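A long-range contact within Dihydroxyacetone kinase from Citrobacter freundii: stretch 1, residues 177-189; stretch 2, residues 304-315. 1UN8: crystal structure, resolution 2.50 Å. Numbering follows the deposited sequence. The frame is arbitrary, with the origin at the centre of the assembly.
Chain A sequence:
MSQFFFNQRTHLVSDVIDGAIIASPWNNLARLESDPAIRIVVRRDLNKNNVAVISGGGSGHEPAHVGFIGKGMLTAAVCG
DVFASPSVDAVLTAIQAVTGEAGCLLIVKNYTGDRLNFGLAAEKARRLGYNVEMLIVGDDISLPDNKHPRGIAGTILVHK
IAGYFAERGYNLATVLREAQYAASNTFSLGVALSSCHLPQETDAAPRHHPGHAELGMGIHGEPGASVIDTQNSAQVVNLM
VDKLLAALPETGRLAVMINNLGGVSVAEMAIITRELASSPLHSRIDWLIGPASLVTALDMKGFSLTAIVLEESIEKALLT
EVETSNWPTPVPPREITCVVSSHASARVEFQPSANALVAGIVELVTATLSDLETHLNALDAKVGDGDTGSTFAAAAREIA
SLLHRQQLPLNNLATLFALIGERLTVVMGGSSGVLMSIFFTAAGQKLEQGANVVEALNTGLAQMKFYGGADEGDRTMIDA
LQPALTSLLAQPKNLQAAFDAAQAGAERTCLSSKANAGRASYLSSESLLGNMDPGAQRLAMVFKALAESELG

Stretch 1 177-189: REAQYAASNTFSL
Stretch 2 (304-315) SLTAIVLEESIE

Tyr181, Asn185 and Ile314 anchor this contact, which buries 711 Å² in total. Stretch 1 opens in a helix that begins before Arg177; a loop at Asn185 leads into a strand at Thr186. Stretch 2 is in a strand at Ser304, passes through a loop, and is in a helix by Ile314. The two strands are antiparallel, with axes at 166° and 4.6 Å apart at closest approach.

The register pairs Thr186 with Ile308, Phe187 with Ala307, Ser188 with Thr306, and Leu189 with Leu305. Phe187 and Ala307 form a hydrogen-bonded pair: Phe187 N to Ala307 O is 2.9 Å, and Ala307 N to Phe187 O is 2.8 Å. Leu189 and Leu305 repeat it, with Leu189 N to Leu305 O at 3.0 Å and Leu305 N to Leu189 O at 2.9 Å. The alternate pairs are not hydrogen-bonded through the backbone, and their CA atoms lie closer. CA to CA is 4.5 Å for Thr186 and Ile308, and 4.1 Å for Ser188 and Thr306.

Asn185 (phi/psi -110/19) lies just before the strand. Asn185 O extends the ladder, accepting from Val309 N at 3.1 Å and meeting Ile308 CA at 3.1 Å in a CA-H...O contact. Chi1 is m, at -78°, and chi2 is -80°. Asn185 OD1 lies 3.4 Å from Val309 CB, while Asn185 ND2 donates to Tyr181 O at 2.8 Å. The side chain thus ties the strand entrance back to the helix.

Tyr181 has the largest covered area. Its CA-to-CB bond points toward stretch 2, with chi1 t (-173°) and chi2 61°. Tyr181 OH reaches the turn, 3.2 Å from Glu312 CG and 3.5 Å from Glu311 CB. Glu311 O lies at the ring edge, near its plane. The turn is type II', from Glu311 to Ile314, closed by Ile314 N to Glu311 O at 3.2 Å. Glu312 has phi/psi 55/-133 and Ser313 -74/-12.

Ile314 is buried, with chi1 and chi2 both m. Its CA-to-CB bond points sideways, but the end of the side chain comes nearer. Ile314 CD1 packs 3.6 Å from Ala182 CB, and Ile314 CG1 lies 4.3 Å from Tyr181 CE2.

The side chains of Thr186, Ser188, Thr306 and Ile308 share one face of the sheet. Ser188 OG and Thr306 OG1 are hydrogen-bonded at 2.6 Å. Thr186 OG1, with chi1 m, donates to Ala182 O at 2.8 Å and lies 3.1 Å from Ile308 CD1. Phe187, Leu189, Leu305 and Ala307 occupy the other face.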

# COMPACT_ATOMS: atom_id res chain seq x y z
N ARG A 177 -4.57 -22.22 24.91
CA ARG A 177 -6.00 -22.17 25.18
C ARG A 177 -6.60 -20.88 24.63
O ARG A 177 -7.55 -20.91 23.85
CB ARG A 177 -6.26 -22.25 26.69
CG ARG A 177 -7.71 -22.56 27.06
CD ARG A 177 -8.09 -22.08 28.47
NE ARG A 177 -8.65 -20.72 28.48
CZ ARG A 177 -9.77 -20.34 27.85
NH1 ARG A 177 -10.47 -21.22 27.13
NH2 ARG A 177 -10.19 -19.08 27.93
N GLU A 178 -6.05 -19.76 25.07
CA GLU A 178 -6.52 -18.44 24.66
C GLU A 178 -6.35 -18.20 23.16
O GLU A 178 -7.23 -17.64 22.51
CB GLU A 178 -5.77 -17.36 25.45
CG GLU A 178 -6.06 -17.34 26.95
CD GLU A 178 -7.52 -17.03 27.26
OE1 GLU A 178 -8.16 -16.28 26.50
OE2 GLU A 178 -8.02 -17.54 28.28
N ALA A 179 -5.20 -18.62 22.63
CA ALA A 179 -4.89 -18.47 21.22
C ALA A 179 -5.94 -19.20 20.39
O ALA A 179 -6.43 -18.69 19.38
CB ALA A 179 -3.52 -19.03 20.94
N GLN A 180 -6.28 -20.41 20.82
CA GLN A 180 -7.27 -21.20 20.11
C GLN A 180 -8.63 -20.51 20.23
O GLN A 180 -9.40 -20.46 19.28
CB GLN A 180 -7.32 -22.62 20.69
CG GLN A 180 -8.49 -23.48 20.18
CD GLN A 180 -8.41 -23.80 18.68
OE1 GLN A 180 -7.59 -24.61 18.24
NE2 GLN A 180 -9.28 -23.16 17.89
N TYR A 181 -8.90 -19.96 21.41
CA TYR A 181 -10.17 -19.28 21.65
C TYR A 181 -10.30 -18.10 20.68
O TYR A 181 -11.38 -17.85 20.13
CB TYR A 181 -10.25 -18.79 23.10
CG TYR A 181 -11.59 -18.21 23.48
CD1 TYR A 181 -12.76 -18.98 23.43
CD2 TYR A 181 -11.71 -16.88 23.90
CE1 TYR A 181 -14.00 -18.45 23.78
CE2 TYR A 181 -12.94 -16.34 24.25
CZ TYR A 181 -14.09 -17.12 24.19
OH TYR A 181 -15.30 -16.58 24.55
N ALA A 182 -9.22 -17.36 20.49
CA ALA A 182 -9.24 -16.22 19.58
C ALA A 182 -9.50 -16.73 18.16
O ALA A 182 -10.37 -16.23 17.45
CB ALA A 182 -7.92 -15.46 19.64
N ALA A 183 -8.72 -17.72 17.75
CA ALA A 183 -8.88 -18.29 16.42
C ALA A 183 -10.35 -18.62 16.16
O ALA A 183 -10.94 -18.13 15.20
CB ALA A 183 -8.02 -19.55 16.29
N SER A 184 -10.94 -19.43 17.04
CA SER A 184 -12.33 -19.83 16.90
C SER A 184 -13.32 -18.68 16.78
O SER A 184 -14.45 -18.86 16.35
CB SER A 184 -12.74 -20.71 18.08
OG SER A 184 -12.00 -21.92 18.08
N ASN A 185 -12.89 -17.49 17.15
CA ASN A 185 -13.75 -16.32 17.08
C ASN A 185 -13.30 -15.35 15.99
O ASN A 185 -13.68 -14.17 15.99
CB ASN A 185 -13.77 -15.61 18.43
CG ASN A 185 -14.67 -16.30 19.44
OD1 ASN A 185 -15.88 -16.13 19.40
ND2 ASN A 185 -14.08 -17.10 20.32
N THR A 186 -12.50 -15.84 15.05
CA THR A 186 -12.01 -15.01 13.98
C THR A 186 -12.52 -15.49 12.63
O THR A 186 -12.39 -16.67 12.28
CB THR A 186 -10.47 -14.97 13.99
OG1 THR A 186 -10.03 -14.46 15.26
CG2 THR A 186 -9.93 -14.07 12.88
N PHE A 187 -13.10 -14.57 11.87
CA PHE A 187 -13.66 -14.88 10.56
C PHE A 187 -13.19 -13.85 9.52
O PHE A 187 -13.33 -12.63 9.71
CB PHE A 187 -15.19 -14.91 10.64
CG PHE A 187 -15.72 -15.73 11.79
CD1 PHE A 187 -15.74 -15.21 13.08
CD2 PHE A 187 -16.12 -17.05 11.60
CE1 PHE A 187 -16.14 -15.98 14.16
CE2 PHE A 187 -16.52 -17.83 12.67
CZ PHE A 187 -16.54 -17.30 13.96
N SER A 188 -12.63 -14.34 8.43
CA SER A 188 -12.13 -13.45 7.39
C SER A 188 -12.66 -13.81 6.00
O SER A 188 -12.92 -14.98 5.70
CB SER A 188 -10.61 -13.48 7.37
OG SER A 188 -10.09 -13.24 8.66
N LEU A 189 -12.80 -12.78 5.17
CA LEU A 189 -13.26 -12.96 3.80
C LEU A 189 -12.53 -11.95 2.92
O LEU A 189 -12.53 -10.75 3.20
CB LEU A 189 -14.77 -12.74 3.70
CG LEU A 189 -15.37 -12.89 2.30
CD1 LEU A 189 -14.98 -14.24 1.73
CD2 LEU A 189 -16.89 -12.72 2.37
N SER A 304 -9.25 -7.59 2.47
CA SER A 304 -9.96 -8.58 3.26
C SER A 304 -10.60 -7.93 4.46
O SER A 304 -10.16 -6.88 4.92
CB SER A 304 -9.01 -9.71 3.67
OG SER A 304 -7.97 -9.23 4.50
N LEU A 305 -11.69 -8.54 4.93
CA LEU A 305 -12.39 -8.05 6.09
C LEU A 305 -12.39 -9.16 7.13
O LEU A 305 -12.86 -10.27 6.85
CB LEU A 305 -13.83 -7.70 5.74
CG LEU A 305 -14.00 -6.47 4.86
CD1 LEU A 305 -15.45 -6.34 4.44
CD2 LEU A 305 -13.52 -5.24 5.61
N THR A 306 -11.83 -8.87 8.30
CA THR A 306 -11.78 -9.85 9.39
C THR A 306 -12.58 -9.37 10.60
O THR A 306 -12.36 -8.27 11.10
CB THR A 306 -10.36 -10.12 9.87
OG1 THR A 306 -9.59 -10.69 8.81
CG2 THR A 306 -10.39 -11.10 11.02
N ALA A 307 -13.51 -10.20 11.05
CA ALA A 307 -14.32 -9.89 12.21
C ALA A 307 -13.93 -10.85 13.33
O ALA A 307 -13.84 -12.06 13.12
CB ALA A 307 -15.80 -10.04 11.88
N ILE A 308 -13.66 -10.29 14.51
CA ILE A 308 -13.33 -11.08 15.69
C ILE A 308 -14.35 -10.73 16.78
O ILE A 308 -14.60 -9.55 17.05
CB ILE A 308 -11.92 -10.78 16.21
CG1 ILE A 308 -11.69 -11.54 17.51
CG2 ILE A 308 -11.72 -9.28 16.43
CD1 ILE A 308 -10.46 -12.42 17.50
N VAL A 309 -14.94 -11.76 17.39
CA VAL A 309 -15.93 -11.56 18.44
C VAL A 309 -15.27 -11.11 19.73
O VAL A 309 -14.32 -11.73 20.19
CB VAL A 309 -16.71 -12.87 18.72
CG1 VAL A 309 -17.75 -12.63 19.81
CG2 VAL A 309 -17.38 -13.35 17.45
N LEU A 310 -15.77 -10.02 20.30
CA LEU A 310 -15.20 -9.50 21.52
C LEU A 310 -15.82 -10.13 22.77
O LEU A 310 -16.64 -9.52 23.45
CB LEU A 310 -15.36 -7.98 21.56
CG LEU A 310 -14.73 -7.23 20.38
CD1 LEU A 310 -15.03 -5.75 20.49
CD2 LEU A 310 -13.23 -7.48 20.38
N GLU A 311 -15.43 -11.36 23.06
CA GLU A 311 -15.92 -12.06 24.23
C GLU A 311 -14.72 -12.29 25.15
O GLU A 311 -13.59 -12.47 24.68
CB GLU A 311 -16.53 -13.43 23.86
CG GLU A 311 -17.85 -13.40 23.06
CD GLU A 311 -19.03 -12.83 23.84
OE1 GLU A 311 -19.19 -13.19 25.02
OE2 GLU A 311 -19.82 -12.04 23.26
N GLU A 312 -14.97 -12.28 26.45
CA GLU A 312 -13.92 -12.53 27.43
C GLU A 312 -12.71 -11.61 27.31
O GLU A 312 -12.83 -10.40 27.17
CB GLU A 312 -13.46 -13.99 27.32
CG GLU A 312 -14.58 -15.04 27.28
CD GLU A 312 -15.35 -15.15 28.60
OE1 GLU A 312 -14.72 -15.41 29.65
OE2 GLU A 312 -16.60 -14.99 28.58
N SER A 313 -11.54 -12.24 27.35
CA SER A 313 -10.27 -11.54 27.29
C SER A 313 -9.87 -10.99 25.92
O SER A 313 -8.92 -10.21 25.82
CB SER A 313 -9.17 -12.48 27.79
OG SER A 313 -9.42 -12.90 29.12
N ILE A 314 -10.58 -11.38 24.87
CA ILE A 314 -10.23 -10.92 23.53
C ILE A 314 -10.00 -9.41 23.44
O ILE A 314 -8.90 -8.96 23.13
CB ILE A 314 -11.32 -11.33 22.47
CG1 ILE A 314 -11.30 -12.85 22.25
CG2 ILE A 314 -11.08 -10.63 21.14
CD1 ILE A 314 -10.00 -13.37 21.70
N GLU A 315 -11.04 -8.63 23.73
CA GLU A 315 -10.93 -7.17 23.64
C GLU A 315 -9.80 -6.58 24.47
O GLU A 315 -9.09 -5.68 24.01
CB GLU A 315 -12.26 -6.52 24.03
CG GLU A 315 -12.30 -5.04 23.71
CD GLU A 315 -13.57 -4.38 24.20
OE1 GLU A 315 -13.88 -3.25 23.76
OE2 GLU A 315 -14.25 -4.99 25.04